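PDB 6EEW: aromatic-L-amino-acid decarboxylase from Catharanthus roseus, which catalyses the pyridoxal 5'-phosphate-dependent decarboxylation of L-tryptophan to tryptamine and of 5-hydroxy-L-tryptophan to serotonin. Local coordinates for residues A103-A108 with G473-E478; R221-T226 with R239-D244; T229-S234 with T460-I465; M403-V408 with V418-S423; S412-V417 with K491-L496. One frame throughout, in Å; residues are numbered along the deposited sequence.

Contact 1: residues A103-A108 with G473-E478; sequences ATVSSA and GSSLTE
Just behind Pro102, a residue of the tryptophan-binding site, Thr104 and Val105 in the lead-in to helix 107-119 meet Ser475 of the type I turn 474-477. Ser475 sets OG beside its own backbone N (chi1 -65°), and from there the hydroxyl accepts the Val105 N-H at 2.9 Å in an almost straight bond of 176°. The same OG lies 3.6 Å from Thr104 CB and 3.8 Å from Val105 CG2. On the neighbouring side, Thr104 CG2 rests 3.4 Å from Gly473 O. Thr104 OG1 is bonded instead to Leu322 N and to the carbonyl O of the pyridoxal-phosphate-modified lysine at position 319. One water completes the join, donating to Ala103 O at 3.0 Å and accepting from Ser475 N at 2.9 Å. In the buried lead-in, Val105 N is thus satisfied by a serine and Ala103 O by a water, without any strand pairing between the two segments.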
# COMPACT_ATOMS: atom_id res chain seq x y z
N ALA A 103 -5.74 -13.97 -9.00
CA ALA A 103 -4.54 -13.37 -8.43
C ALA A 103 -3.47 -14.45 -8.48
O ALA A 103 -3.39 -15.30 -7.59
CB ALA A 103 -4.79 -12.85 -7.02
N THR A 104 -2.65 -14.41 -9.52
CA THR A 104 -1.73 -15.51 -9.80
C THR A 104 -0.47 -15.38 -8.95
O THR A 104 -0.07 -14.29 -8.56
CB THR A 104 -1.38 -15.54 -11.29
OG1 THR A 104 -0.68 -14.34 -11.65
CG2 THR A 104 -2.66 -15.61 -12.07
N VAL A 105 0.14 -16.53 -8.65
CA VAL A 105 1.24 -16.60 -7.69
C VAL A 105 2.32 -17.53 -8.23
O VAL A 105 2.14 -18.19 -9.25
CB VAL A 105 0.76 -17.07 -6.30
CG1 VAL A 105 -0.35 -16.15 -5.77
CG2 VAL A 105 0.29 -18.53 -6.36
N SER A 106 3.45 -17.56 -7.52
CA SER A 106 4.58 -18.42 -7.86
C SER A 106 5.51 -18.50 -6.66
O SER A 106 5.66 -17.54 -5.91
CB SER A 106 5.36 -17.89 -9.06
OG SER A 106 6.08 -16.72 -8.71
N SER A 107 6.19 -19.64 -6.52
CA SER A 107 7.09 -19.79 -5.38
C SER A 107 8.23 -18.78 -5.42
O SER A 107 8.67 -18.30 -4.37
CB SER A 107 7.62 -21.21 -5.31
OG SER A 107 8.30 -21.56 -6.48
N ALA A 108 8.73 -18.43 -6.61
CA ALA A 108 9.77 -17.41 -6.68
C ALA A 108 9.29 -16.11 -6.04
O ALA A 108 10.02 -15.48 -5.25
CB ALA A 108 10.21 -17.15 -8.12
N GLY A 473 -7.12 -18.67 -15.05
CA GLY A 473 -5.78 -18.19 -14.75
C GLY A 473 -5.26 -18.52 -13.37
O GLY A 473 -4.04 -18.51 -13.18
N SER A 474 -6.13 -18.86 -12.43
CA SER A 474 -5.67 -19.22 -11.09
C SER A 474 -4.56 -20.26 -11.18
O SER A 474 -4.69 -21.28 -11.87
CB SER A 474 -6.84 -19.77 -10.27
OG SER A 474 -6.44 -20.10 -8.95
N SER A 475 -3.46 -19.99 -10.47
CA SER A 475 -2.21 -20.70 -10.76
C SER A 475 -2.36 -22.21 -10.71
O SER A 475 -1.71 -22.92 -11.48
CB SER A 475 -1.11 -20.24 -9.81
OG SER A 475 -0.79 -18.87 -10.03
N LEU A 476 -3.24 -22.73 -9.84
CA LEU A 476 -3.34 -24.18 -9.71
C LEU A 476 -4.25 -24.81 -10.75
O LEU A 476 -4.32 -26.04 -10.82
CB LEU A 476 -3.83 -24.55 -8.31
CG LEU A 476 -2.86 -24.36 -7.14
CD1 LEU A 476 -3.50 -24.77 -5.80
CD2 LEU A 476 -1.56 -25.09 -7.38
N THR A 477 -4.95 -24.01 -11.54
CA THR A 477 -5.87 -24.53 -12.55
C THR A 477 -5.12 -25.21 -13.69
O THR A 477 -4.24 -24.62 -14.32
CB THR A 477 -6.72 -23.38 -13.08
OG1 THR A 477 -7.39 -22.75 -11.99
CG2 THR A 477 -7.75 -23.91 -14.06
N GLU A 478 -5.49 -26.47 -13.96
CA GLU A 478 -5.01 -27.24 -15.10
C GLU A 478 -6.17 -27.62 -16.02
O GLU A 478 -7.34 -27.41 -15.72
CB GLU A 478 -4.26 -28.50 -14.65
CG GLU A 478 -2.93 -28.22 -13.97
CD GLU A 478 -2.31 -29.46 -13.38
OE1 GLU A 478 -3.05 -30.26 -12.75
OE2 GLU A 478 -1.08 -29.64 -13.52
O HOH W 1 -3.60 -18.22 -8.22

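Contact 2: residues R221-T226 with R239-D244; sequences RLIPTT and RKMVED
Met241 of helix 235-247 provides nearly all of the helix side of this contact, reaching across to Arg221 and Ile223 of strand 220-223. Apolar packing comes first. The thioether sulfur SD sits against both branches of Ile223, 3.6 Å from CG2 and 3.7 Å from CG1, and the Pro224 ring adds its CD at 4.2 Å. The methionine chain turns at its last torsion (chi3 63°), which carries CE toward the arginine while it still touches Ile223 CG1. There it covers one face of the Arg221 guanidinium, 3.8 Å above the plane and over its centre, an apolar lid on a charged group. The charge itself is met by Asp245, one helical turn beyond Met241, which forms a salt bridge with Arg221 NH1. Within the helix, Arg239 NH1 bonds Glu243 OE2 at 3.2 Å, from above the carboxylate plane, while its NH2 pairs with Glu279, and Lys240 makes a weak bridge to Asp244. The short strand and helix segments run nearly antiparallel, their axes 10.4 Å apart. They belong to a beta-alpha-beta crossover that leads from edge strand 220-223 past strand 194-199 to strand 251-258, while Val242 turns inward onto Phe280 of helix 270-280.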
# COMPACT_ATOMS: atom_id res chain seq x y z
N ARG A 221 -16.67 12.44 -16.53
CA ARG A 221 -17.50 12.06 -17.67
C ARG A 221 -17.22 10.63 -18.11
O ARG A 221 -16.08 10.28 -18.44
CB ARG A 221 -17.31 13.05 -18.82
CG ARG A 221 -17.55 14.50 -18.38
CD ARG A 221 -17.79 15.42 -19.56
NE ARG A 221 -18.98 15.03 -20.30
CZ ARG A 221 -19.23 15.40 -21.55
NH1 ARG A 221 -18.36 16.16 -22.20
NH2 ARG A 221 -20.34 15.00 -22.16
N LEU A 222 -18.27 9.79 -18.10
CA LEU A 222 -18.19 8.42 -18.60
C LEU A 222 -18.63 8.36 -20.07
O LEU A 222 -19.77 8.71 -20.40
CB LEU A 222 -19.07 7.50 -17.75
CG LEU A 222 -18.82 7.27 -16.26
CD1 LEU A 222 -19.83 6.23 -15.79
CD2 LEU A 222 -17.40 6.82 -15.97
N ILE A 223 -17.74 7.89 -20.93
CA ILE A 223 -17.98 7.78 -22.36
C ILE A 223 -18.88 6.57 -22.62
O ILE A 223 -18.50 5.43 -22.35
CB ILE A 223 -16.67 7.67 -23.14
CG1 ILE A 223 -15.74 8.80 -22.72
CG2 ILE A 223 -16.94 7.78 -24.61
CD1 ILE A 223 -14.29 8.52 -23.05
N PRO A 224 -20.08 6.78 -23.15
CA PRO A 224 -20.97 5.65 -23.45
C PRO A 224 -20.38 4.72 -24.50
O PRO A 224 -19.76 5.15 -25.47
CB PRO A 224 -22.25 6.33 -23.96
CG PRO A 224 -21.81 7.72 -24.36
CD PRO A 224 -20.73 8.08 -23.40
N THR A 225 -20.57 3.42 -24.28
CA THR A 225 -20.08 2.40 -25.18
C THR A 225 -21.23 1.46 -25.53
O THR A 225 -22.19 1.34 -24.77
CB THR A 225 -18.94 1.58 -24.57
OG1 THR A 225 -19.44 0.82 -23.47
CG2 THR A 225 -17.81 2.48 -24.12
N THR A 226 -21.11 0.83 -26.69
CA THR A 226 -22.16 -0.04 -27.21
C THR A 226 -21.58 -1.36 -27.70
O THR A 226 -20.37 -1.49 -27.95
CB THR A 226 -22.93 0.66 -28.34
OG1 THR A 226 -22.11 0.69 -29.51
CG2 THR A 226 -23.30 2.08 -27.95
N ARG A 239 -14.04 12.21 -29.21
CA ARG A 239 -13.71 13.48 -29.84
C ARG A 239 -14.88 14.43 -29.77
O ARG A 239 -14.71 15.63 -29.48
CB ARG A 239 -13.31 13.29 -31.30
CG ARG A 239 -13.30 14.61 -32.05
CD ARG A 239 -12.89 14.42 -33.48
NE ARG A 239 -11.52 13.92 -33.57
CZ ARG A 239 -10.44 14.69 -33.49
NH1 ARG A 239 -10.57 16.01 -33.34
NH2 ARG A 239 -9.24 14.14 -33.59
N LYS A 240 -16.08 13.92 -30.03
CA LYS A 240 -17.26 14.76 -29.96
C LYS A 240 -17.42 15.33 -28.55
O LYS A 240 -17.64 16.54 -28.36
CB LYS A 240 -18.50 13.95 -30.37
CG LYS A 240 -19.78 14.74 -30.33
CD LYS A 240 -19.64 15.96 -31.24
CE LYS A 240 -20.88 16.83 -31.23
NZ LYS A 240 -20.65 18.06 -32.03
N MET A 241 -17.25 14.48 -27.53
CA MET A 241 -17.35 14.94 -26.15
C MET A 241 -16.31 16.00 -25.83
O MET A 241 -16.62 17.04 -25.23
CB MET A 241 -17.24 13.75 -25.19
CG MET A 241 -18.36 12.73 -25.30
SD MET A 241 -18.07 11.23 -24.33
CE MET A 241 -18.02 11.90 -22.67
N VAL A 242 -15.05 15.75 -26.21
CA VAL A 242 -13.98 16.69 -25.90
C VAL A 242 -14.24 18.03 -26.57
O VAL A 242 -14.05 19.09 -25.95
CB VAL A 242 -12.62 16.11 -26.32
CG1 VAL A 242 -11.53 17.16 -26.19
CG2 VAL A 242 -12.28 14.87 -25.49
N GLU A 243 -14.69 18.02 -27.82
CA GLU A 243 -14.87 19.29 -28.52
C GLU A 243 -16.07 20.06 -27.97
O GLU A 243 -16.04 21.30 -27.93
CB GLU A 243 -14.99 19.03 -30.02
CG GLU A 243 -13.65 18.57 -30.60
CD GLU A 243 -13.71 18.23 -32.08
OE1 GLU A 243 -14.80 17.85 -32.57
OE2 GLU A 243 -12.65 18.31 -32.76
N ASP A 244 -17.11 19.35 -27.53
CA ASP A 244 -18.21 20.04 -26.87
C ASP A 244 -17.75 20.64 -25.54
O ASP A 244 -18.15 21.76 -25.19
CB ASP A 244 -19.39 19.10 -26.68
CG ASP A 244 -20.05 18.71 -28.00
OD1 ASP A 244 -19.72 19.32 -29.04
OD2 ASP A 244 -20.89 17.78 -28.02

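Contact 3: residues T229-S234 with T460-I465; sequences TDFGIS and TIVGGI
Phe231 and Val462 join two type I' turns: Thr229-Gly232, in the connection from strand 220-223 to helix 235-247, and Val462-Ile465, the two-residue tip of the hairpin formed by strands 459-462 and 465-471 in the four-stranded antiparallel sheet. From a backbone with positive phi, the Phe231 CB points toward the hairpin and carries the ring out over Val462. CG, at the root of the ring, is 3.6 Å from Val462 CG1. Farther out, CD2 and CE2 come closest to this methyl, CE2 at 3.4 Å. On the other flank CE1 lies 3.8 Å from Gly463 CA, and CZ at the tip is 3.9 Å from that same carbon. The methyl therefore stands over the middle of the ring in a close CH-pi contact, 3.3 Å from the centroid and only 10° off the normal. Val462 presents CG1 by holding it trans to the backbone N. The hairpin tip is closed by two backbone bonds between Val462 and Ile465, N to O in each direction, which define the tight turn from which Val462 projects. Val418, in the loop after strand 414-416, also packs on CE2. The turn bearing the phenylalanine is tied across its ends by the Gly232 N to Thr229 O bond, and Thr229 OG1, also hydrogen-bonded with Thr226 O, donates to Gly232 O at 2.8 Å, tilted 18° from the carbonyl plane.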
# COMPACT_ATOMS: atom_id res chain seq x y z
N THR A 229 -19.05 -1.66 -30.71
CA THR A 229 -17.60 -1.62 -30.58
C THR A 229 -17.09 -2.63 -29.55
O THR A 229 -15.95 -2.50 -29.06
CB THR A 229 -17.13 -0.21 -30.20
OG1 THR A 229 -17.80 0.22 -29.00
CG2 THR A 229 -17.48 0.77 -31.33
N ASP A 230 -17.90 -3.62 -29.21
CA ASP A 230 -17.60 -4.55 -28.12
C ASP A 230 -17.35 -3.81 -26.81
O ASP A 230 -16.51 -4.22 -26.00
CB ASP A 230 -16.41 -5.45 -28.47
CG ASP A 230 -16.68 -6.33 -29.68
OD1 ASP A 230 -17.86 -6.68 -29.92
OD2 ASP A 230 -15.70 -6.70 -30.38
N PHE A 231 -18.07 -2.71 -26.61
CA PHE A 231 -18.01 -1.91 -25.38
C PHE A 231 -16.61 -1.36 -25.14
O PHE A 231 -16.18 -1.22 -23.99
CB PHE A 231 -18.51 -2.69 -24.17
CG PHE A 231 -19.91 -3.22 -24.34
CD1 PHE A 231 -21.00 -2.36 -24.27
CD2 PHE A 231 -20.14 -4.57 -24.57
CE1 PHE A 231 -22.30 -2.84 -24.43
CE2 PHE A 231 -21.42 -5.05 -24.73
CZ PHE A 231 -22.51 -4.18 -24.66
N GLY A 232 -15.88 -1.14 -26.22
CA GLY A 232 -14.68 -0.34 -26.17
C GLY A 232 -14.99 1.08 -26.56
O GLY A 232 -16.02 1.35 -27.18
N ILE A 233 -14.13 2.01 -26.16
CA ILE A 233 -14.39 3.42 -26.45
C ILE A 233 -14.32 3.68 -27.95
O ILE A 233 -13.36 3.29 -28.63
CB ILE A 233 -13.41 4.32 -25.68
CG1 ILE A 233 -13.66 4.21 -24.17
CG2 ILE A 233 -13.56 5.78 -26.14
CD1 ILE A 233 -12.85 5.18 -23.33
N SER A 234 -15.32 4.36 -28.47
CA SER A 234 -15.26 4.81 -29.85
C SER A 234 -14.53 6.14 -29.92
O SER A 234 -14.97 7.11 -29.28
CB SER A 234 -16.64 4.95 -30.44
OG SER A 234 -16.58 5.78 -31.59
N THR A 460 -21.79 -10.61 -14.66
CA THR A 460 -21.74 -9.19 -14.93
C THR A 460 -22.97 -8.80 -15.73
O THR A 460 -23.65 -9.65 -16.32
CB THR A 460 -20.47 -8.77 -15.65
OG1 THR A 460 -20.40 -7.34 -15.72
CG2 THR A 460 -20.44 -9.37 -17.06
N ILE A 461 -23.29 -7.51 -15.68
CA ILE A 461 -24.30 -6.90 -16.52
C ILE A 461 -23.59 -5.88 -17.39
O ILE A 461 -22.97 -4.94 -16.87
CB ILE A 461 -25.42 -6.22 -15.71
CG1 ILE A 461 -26.10 -7.22 -14.78
CG2 ILE A 461 -26.43 -5.57 -16.66
CD1 ILE A 461 -26.96 -8.21 -15.53
N VAL A 462 -23.66 -6.08 -18.70
CA VAL A 462 -23.08 -5.14 -19.66
C VAL A 462 -24.09 -4.92 -20.77
O VAL A 462 -24.65 -5.87 -21.31
CB VAL A 462 -21.74 -5.65 -20.23
CG1 VAL A 462 -21.28 -4.77 -21.38
CG2 VAL A 462 -20.69 -5.66 -19.15
N GLY A 463 -24.32 -3.65 -21.10
CA GLY A 463 -25.30 -3.33 -22.13
C GLY A 463 -26.66 -3.94 -21.88
O GLY A 463 -27.32 -4.39 -22.83
N GLY A 464 -27.11 -3.97 -20.63
CA GLY A 464 -28.40 -4.56 -20.34
C GLY A 464 -28.44 -6.07 -20.45
O GLY A 464 -29.53 -6.65 -20.43
N ILE A 465 -27.30 -6.72 -20.59
CA ILE A 465 -27.22 -8.16 -20.79
C ILE A 465 -26.56 -8.76 -19.56
O ILE A 465 -25.46 -8.35 -19.18
CB ILE A 465 -26.43 -8.50 -22.06
CG1 ILE A 465 -27.08 -7.85 -23.28
CG2 ILE A 465 -26.32 -10.01 -22.24
CD1 ILE A 465 -26.31 -8.04 -24.56

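Contact 4: residues M403-V408 with V418-S423; sequences MFEEWV and VPRNFS
Glu405 and Arg420 both place CG trans to the backbone N, and the two side chains meet at a slant between helix and loop. The glutamate then continues extended, whereas the arginine folds at its third torsion (chi3 59°) and turns the NE edge of its guanidinium to the helix. The outcome is a salt bridge through a single hydrogen bond: Arg420 NE donates to Glu405 OE1 at 3.0 Å with an N-H...O angle of 154°. OE1 lies close to the guanidinium plane but is met nearly end-on, in the direction of its C-O bond. The two flat groups are steeply inclined, at 60°, unlike the coplanar two-bond pairing of a carboxylate with an arginine. The aliphatic part of the arginine adds to the contact, with CD 3.6 Å and CB 3.7 Å from OE1. Arg420 NH1 bonds back to Phe422 O at 2.8 Å, in the carbonyl plane on a lone pair, which fixes the rotation of the guanidinium. The second carboxylate oxygen, Glu405 OE2, pairs with Arg409 one turn along the helix, so two arginines share the negative charge. Arg420 also lies along Val398, Ala401 and Lys402. Away from the tryptophan and cofactor sites, this ion pair ties long helix 375-409 to the connection between strands 414-416 and 424-429, in the helix-backed antiparallel sheet of the C-terminal domain of fold type I decarboxylases.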
# COMPACT_ATOMS: atom_id res chain seq x y z
N MET A 403 -10.12 -22.84 -25.48
CA MET A 403 -10.72 -24.17 -25.44
C MET A 403 -12.10 -24.13 -24.80
O MET A 403 -13.05 -24.74 -25.31
CB MET A 403 -9.77 -25.10 -24.68
CG MET A 403 -10.13 -26.56 -24.62
SD MET A 403 -8.82 -27.47 -23.76
CE MET A 403 -8.93 -26.78 -22.11
N PHE A 404 -12.23 -23.44 -23.65
CA PHE A 404 -13.54 -23.36 -23.00
C PHE A 404 -14.57 -22.65 -23.88
O PHE A 404 -15.74 -23.05 -23.95
CB PHE A 404 -13.45 -22.64 -21.65
CG PHE A 404 -14.79 -22.50 -20.99
CD1 PHE A 404 -15.28 -23.50 -20.17
CD2 PHE A 404 -15.59 -21.38 -21.22
CE1 PHE A 404 -16.52 -23.39 -19.58
CE2 PHE A 404 -16.83 -21.26 -20.63
CZ PHE A 404 -17.30 -22.27 -19.80
N GLU A 405 -14.15 -21.57 -24.56
CA GLU A 405 -15.05 -20.88 -25.48
C GLU A 405 -15.52 -21.82 -26.58
O GLU A 405 -16.71 -21.86 -26.92
CB GLU A 405 -14.34 -19.68 -26.10
CG GLU A 405 -15.15 -19.02 -27.20
CD GLU A 405 -14.33 -18.03 -28.00
OE1 GLU A 405 -13.09 -17.99 -27.82
OE2 GLU A 405 -14.93 -17.29 -28.81
N GLU A 406 -14.60 -22.61 -27.13
CA GLU A 406 -14.95 -23.55 -28.19
C GLU A 406 -15.97 -24.56 -27.69
O GLU A 406 -16.96 -24.84 -28.38
CB GLU A 406 -13.69 -24.25 -28.68
CG GLU A 406 -12.66 -23.29 -29.23
CD GLU A 406 -11.34 -23.97 -29.56
OE1 GLU A 406 -11.31 -25.21 -29.62
OE2 GLU A 406 -10.33 -23.25 -29.74
N TRP A 407 -15.78 -25.08 -26.48
CA TRP A 407 -16.78 -25.96 -25.88
C TRP A 407 -18.14 -25.27 -25.81
O TRP A 407 -19.16 -25.84 -26.22
CB TRP A 407 -16.35 -26.38 -24.47
CG TRP A 407 -15.12 -27.22 -24.44
CD1 TRP A 407 -14.63 -28.00 -25.45
CD2 TRP A 407 -14.22 -27.36 -23.34
NE1 TRP A 407 -13.47 -28.62 -25.04
CE2 TRP A 407 -13.20 -28.24 -23.76
CE3 TRP A 407 -14.17 -26.83 -22.05
CZ2 TRP A 407 -12.14 -28.60 -22.92
CZ3 TRP A 407 -13.12 -27.18 -21.22
CH2 TRP A 407 -12.11 -28.06 -21.66
N VAL A 408 -18.18 -24.03 -25.32
CA VAL A 408 -19.45 -23.33 -25.18
C VAL A 408 -20.14 -23.16 -26.53
O VAL A 408 -21.36 -23.37 -26.65
CB VAL A 408 -19.25 -21.97 -24.48
CG1 VAL A 408 -20.53 -21.15 -24.57
CG2 VAL A 408 -18.85 -22.17 -23.03
N VAL A 418 -19.69 -11.65 -25.96
CA VAL A 418 -18.74 -10.68 -26.50
C VAL A 418 -17.44 -11.43 -26.79
O VAL A 418 -17.18 -12.46 -26.16
CB VAL A 418 -18.51 -9.52 -25.53
CG1 VAL A 418 -19.73 -8.63 -25.48
CG2 VAL A 418 -18.19 -10.06 -24.13
N PRO A 419 -16.60 -10.95 -27.70
CA PRO A 419 -15.42 -11.73 -28.08
C PRO A 419 -14.47 -11.94 -26.90
O PRO A 419 -14.28 -11.04 -26.08
CB PRO A 419 -14.77 -10.90 -29.20
CG PRO A 419 -15.86 -9.99 -29.68
CD PRO A 419 -16.72 -9.71 -28.48
N ARG A 420 -13.90 -13.14 -26.83
CA ARG A 420 -12.88 -13.45 -25.83
C ARG A 420 -11.55 -12.87 -26.30
O ARG A 420 -10.96 -13.36 -27.27
CB ARG A 420 -12.77 -14.97 -25.64
CG ARG A 420 -11.63 -15.40 -24.72
CD ARG A 420 -11.11 -16.80 -25.04
NE ARG A 420 -10.64 -16.90 -26.41
CZ ARG A 420 -9.47 -16.43 -26.84
NH1 ARG A 420 -8.64 -15.81 -26.01
NH2 ARG A 420 -9.14 -16.56 -28.11
N ASN A 421 -11.08 -11.82 -25.62
CA ASN A 421 -9.82 -11.17 -25.98
C ASN A 421 -8.62 -11.78 -25.28
O ASN A 421 -7.51 -11.75 -25.83
CB ASN A 421 -9.86 -9.69 -25.61
CG ASN A 421 -10.96 -8.93 -26.31
OD1 ASN A 421 -11.15 -9.06 -27.52
ND2 ASN A 421 -11.70 -8.13 -25.54
N PHE A 422 -8.79 -12.30 -24.08
CA PHE A 422 -7.68 -12.82 -23.29
C PHE A 422 -8.10 -14.13 -22.63
O PHE A 422 -8.38 -15.12 -23.31
CB PHE A 422 -7.24 -11.77 -22.26
CG PHE A 422 -6.92 -10.43 -22.87
CD1 PHE A 422 -5.67 -10.18 -23.43
CD2 PHE A 422 -7.87 -9.42 -22.91
CE1 PHE A 422 -5.37 -8.94 -23.99
CE2 PHE A 422 -7.57 -8.19 -23.46
CZ PHE A 422 -6.31 -7.95 -24.00
N SER A 423 -8.12 -14.15 -21.29
CA SER A 423 -8.40 -15.36 -20.54
C SER A 423 -9.82 -15.41 -19.98
O SER A 423 -10.18 -16.39 -19.32
CB SER A 423 -7.38 -15.53 -19.41
OG SER A 423 -7.78 -16.58 -18.57

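Contact 5: residues S412-V417 with K491-L496; sequences SRFEIV and KLTDDL
Arg413, just before edge strand 414-416, and Phe414, its first residue, meet Thr493 and Asp494 on the last turns of helix 479-496. The one hydrogen bond between the segments is a salt bridge, Arg413 NH1 to Asp494 OD1 at 2.8 Å. It is nearly straight at 171°, and the oxygen lies in the guanidinium plane although the carboxylate itself is turned 47° from that plane. Over one face of the same group rests Thr493 CG2, 3.7 Å above the plane and near its centre. The threonine's other branch serves the phenylalanine: OG1 lies 3.1 Å from Phe414 CZ, at the rim of the ring and close to its plane. With CG2 trans to the backbone N and OG1 beside it (chi1 -61°), one side chain thus addresses both residues with different atoms. In the second shell, Thr493 OG1 is bound to Ile489 O, one helical turn earlier, and Arg413 NH2 to Asp411. The arginine thus lies between two carboxylates, which balance its charge and, acting on different nitrogens, probably limit rotation of the guanidinium. Farther out, Leu429 touches Arg413, Phe414 and Thr493, while Val408 supports Phe414 from helix 375-409. Strand and helix are thereby joined at the outer margin of a helix-covered antiparallel sheet, as in the C-terminal domain of this decarboxylase family.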
# COMPACT_ATOMS: atom_id res chain seq x y z
N SER A 412 -25.66 -25.23 -28.49
CA SER A 412 -26.56 -24.25 -29.08
C SER A 412 -27.47 -23.61 -28.05
O SER A 412 -28.18 -22.65 -28.39
CB SER A 412 -27.38 -24.90 -30.19
OG SER A 412 -28.04 -26.05 -29.71
N ARG A 413 -27.51 -24.13 -26.82
CA ARG A 413 -28.29 -23.49 -25.77
C ARG A 413 -27.58 -22.26 -25.22
O ARG A 413 -28.24 -21.33 -24.75
CB ARG A 413 -28.54 -24.48 -24.62
CG ARG A 413 -29.29 -25.73 -25.04
CD ARG A 413 -29.33 -26.75 -23.90
NE ARG A 413 -27.99 -27.09 -23.41
CZ ARG A 413 -27.75 -28.01 -22.48
NH1 ARG A 413 -28.76 -28.70 -21.95
NH2 ARG A 413 -26.51 -28.25 -22.09
N PHE A 414 -26.26 -22.22 -25.33
CA PHE A 414 -25.43 -21.14 -24.83
C PHE A 414 -24.99 -20.24 -25.97
O PHE A 414 -25.06 -20.60 -27.15
CB PHE A 414 -24.22 -21.70 -24.10
CG PHE A 414 -24.55 -22.48 -22.86
CD1 PHE A 414 -24.89 -23.82 -22.93
CD2 PHE A 414 -24.48 -21.88 -21.61
CE1 PHE A 414 -25.19 -24.54 -21.79
CE2 PHE A 414 -24.76 -22.60 -20.46
CZ PHE A 414 -25.12 -23.93 -20.55
N GLU A 415 -24.51 -19.05 -25.61
CA GLU A 415 -23.99 -18.10 -26.58
C GLU A 415 -22.85 -17.35 -25.93
O GLU A 415 -22.89 -17.06 -24.73
CB GLU A 415 -25.09 -17.14 -27.04
CG GLU A 415 -25.36 -15.96 -26.11
CD GLU A 415 -26.37 -14.98 -26.70
OE1 GLU A 415 -27.08 -15.35 -27.67
OE2 GLU A 415 -26.44 -13.83 -26.22
N ILE A 416 -21.84 -17.04 -26.74
CA ILE A 416 -20.76 -16.15 -26.32
C ILE A 416 -21.23 -14.72 -26.55
O ILE A 416 -21.53 -14.33 -27.69
CB ILE A 416 -19.47 -16.45 -27.09
CG1 ILE A 416 -19.11 -17.93 -27.00
CG2 ILE A 416 -18.33 -15.62 -26.52
CD1 ILE A 416 -18.77 -18.41 -25.60
N VAL A 417 -21.26 -13.92 -25.48
CA VAL A 417 -21.90 -12.61 -25.53
C VAL A 417 -20.99 -11.58 -26.20
O VAL A 417 -21.47 -10.71 -26.94
CB VAL A 417 -22.30 -12.18 -24.11
CG1 VAL A 417 -22.89 -10.78 -24.13
CG2 VAL A 417 -23.27 -13.18 -23.51
N LYS A 491 -24.23 -30.27 -16.68
CA LYS A 491 -25.12 -31.05 -15.82
C LYS A 491 -26.15 -30.15 -15.15
O LYS A 491 -27.34 -30.48 -15.10
CB LYS A 491 -24.33 -31.82 -14.76
CG LYS A 491 -25.25 -32.62 -13.83
CD LYS A 491 -24.49 -33.40 -12.76
CE LYS A 491 -23.87 -32.48 -11.71
NZ LYS A 491 -23.29 -33.24 -10.57
N LEU A 492 -25.70 -29.02 -14.60
CA LEU A 492 -26.63 -28.13 -13.92
C LEU A 492 -27.61 -27.50 -14.89
O LEU A 492 -28.75 -27.21 -14.51
CB LEU A 492 -25.86 -27.06 -13.15
CG LEU A 492 -24.98 -27.61 -12.02
CD1 LEU A 492 -24.27 -26.50 -11.26
CD2 LEU A 492 -25.81 -28.48 -11.09
N THR A 493 -27.20 -27.29 -16.14
CA THR A 493 -28.14 -26.79 -17.13
C THR A 493 -29.19 -27.84 -17.46
O THR A 493 -30.38 -27.53 -17.56
CB THR A 493 -27.39 -26.36 -18.39
OG1 THR A 493 -26.47 -25.31 -18.07
CG2 THR A 493 -28.37 -25.87 -19.45
N ASP A 494 -28.77 -29.10 -17.60
CA ASP A 494 -29.74 -30.18 -17.81
C ASP A 494 -30.74 -30.24 -16.67
O ASP A 494 -31.96 -30.24 -16.89
CB ASP A 494 -29.03 -31.52 -17.98
CG ASP A 494 -28.17 -31.58 -19.23
OD1 ASP A 494 -28.41 -30.78 -20.16
OD2 ASP A 494 -27.26 -32.44 -19.29
N ASP A 495 -30.24 -30.28 -15.43
CA ASP A 495 -31.12 -30.28 -14.26
C ASP A 495 -32.05 -29.08 -14.28
O ASP A 495 -33.21 -29.18 -13.87
CB ASP A 495 -30.30 -30.28 -12.97
CG ASP A 495 -29.68 -31.63 -12.66
OD1 ASP A 495 -29.96 -32.60 -13.40
OD2 ASP A 495 -28.92 -31.72 -11.68
N LEU A 496 -31.56 -27.93 -14.76
CA LEU A 496 -32.35 -26.71 -14.74
C LEU A 496 -33.45 -26.69 -15.79
O LEU A 496 -34.33 -25.82 -15.73
CB LEU A 496 -31.42 -25.51 -14.92
CG LEU A 496 -32.05 -24.13 -14.97
CD1 LEU A 496 -32.69 -23.81 -13.63
CD2 LEU A 496 -31.01 -23.08 -15.33

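Contacts 1 and 3 are buried, contacts 2 and 4 lie at the surface, and contact 5 is partly buried. Chemistry only partly follows depth: contact 1 relies on a serine and a water, contact 3 on a methyl over an aromatic ring, contact 2 on a thioether, and contacts 4 and 5 on arginine-carboxylate pairs. Contacts 2 and 3 adjoin along the connection from strand 220-223 to helix 235-247, where Thr226 O probably accepts a bond from Phe231 N. Contacts 4 and 5 meet where Val408 packs on Phe414 and Ile416, and contacts 3 and 5 reach opposite edge strands of one antiparallel sheet. Contact 1 lies nearest the chain's centre, touching contact 4 through Gly473 and Ser423.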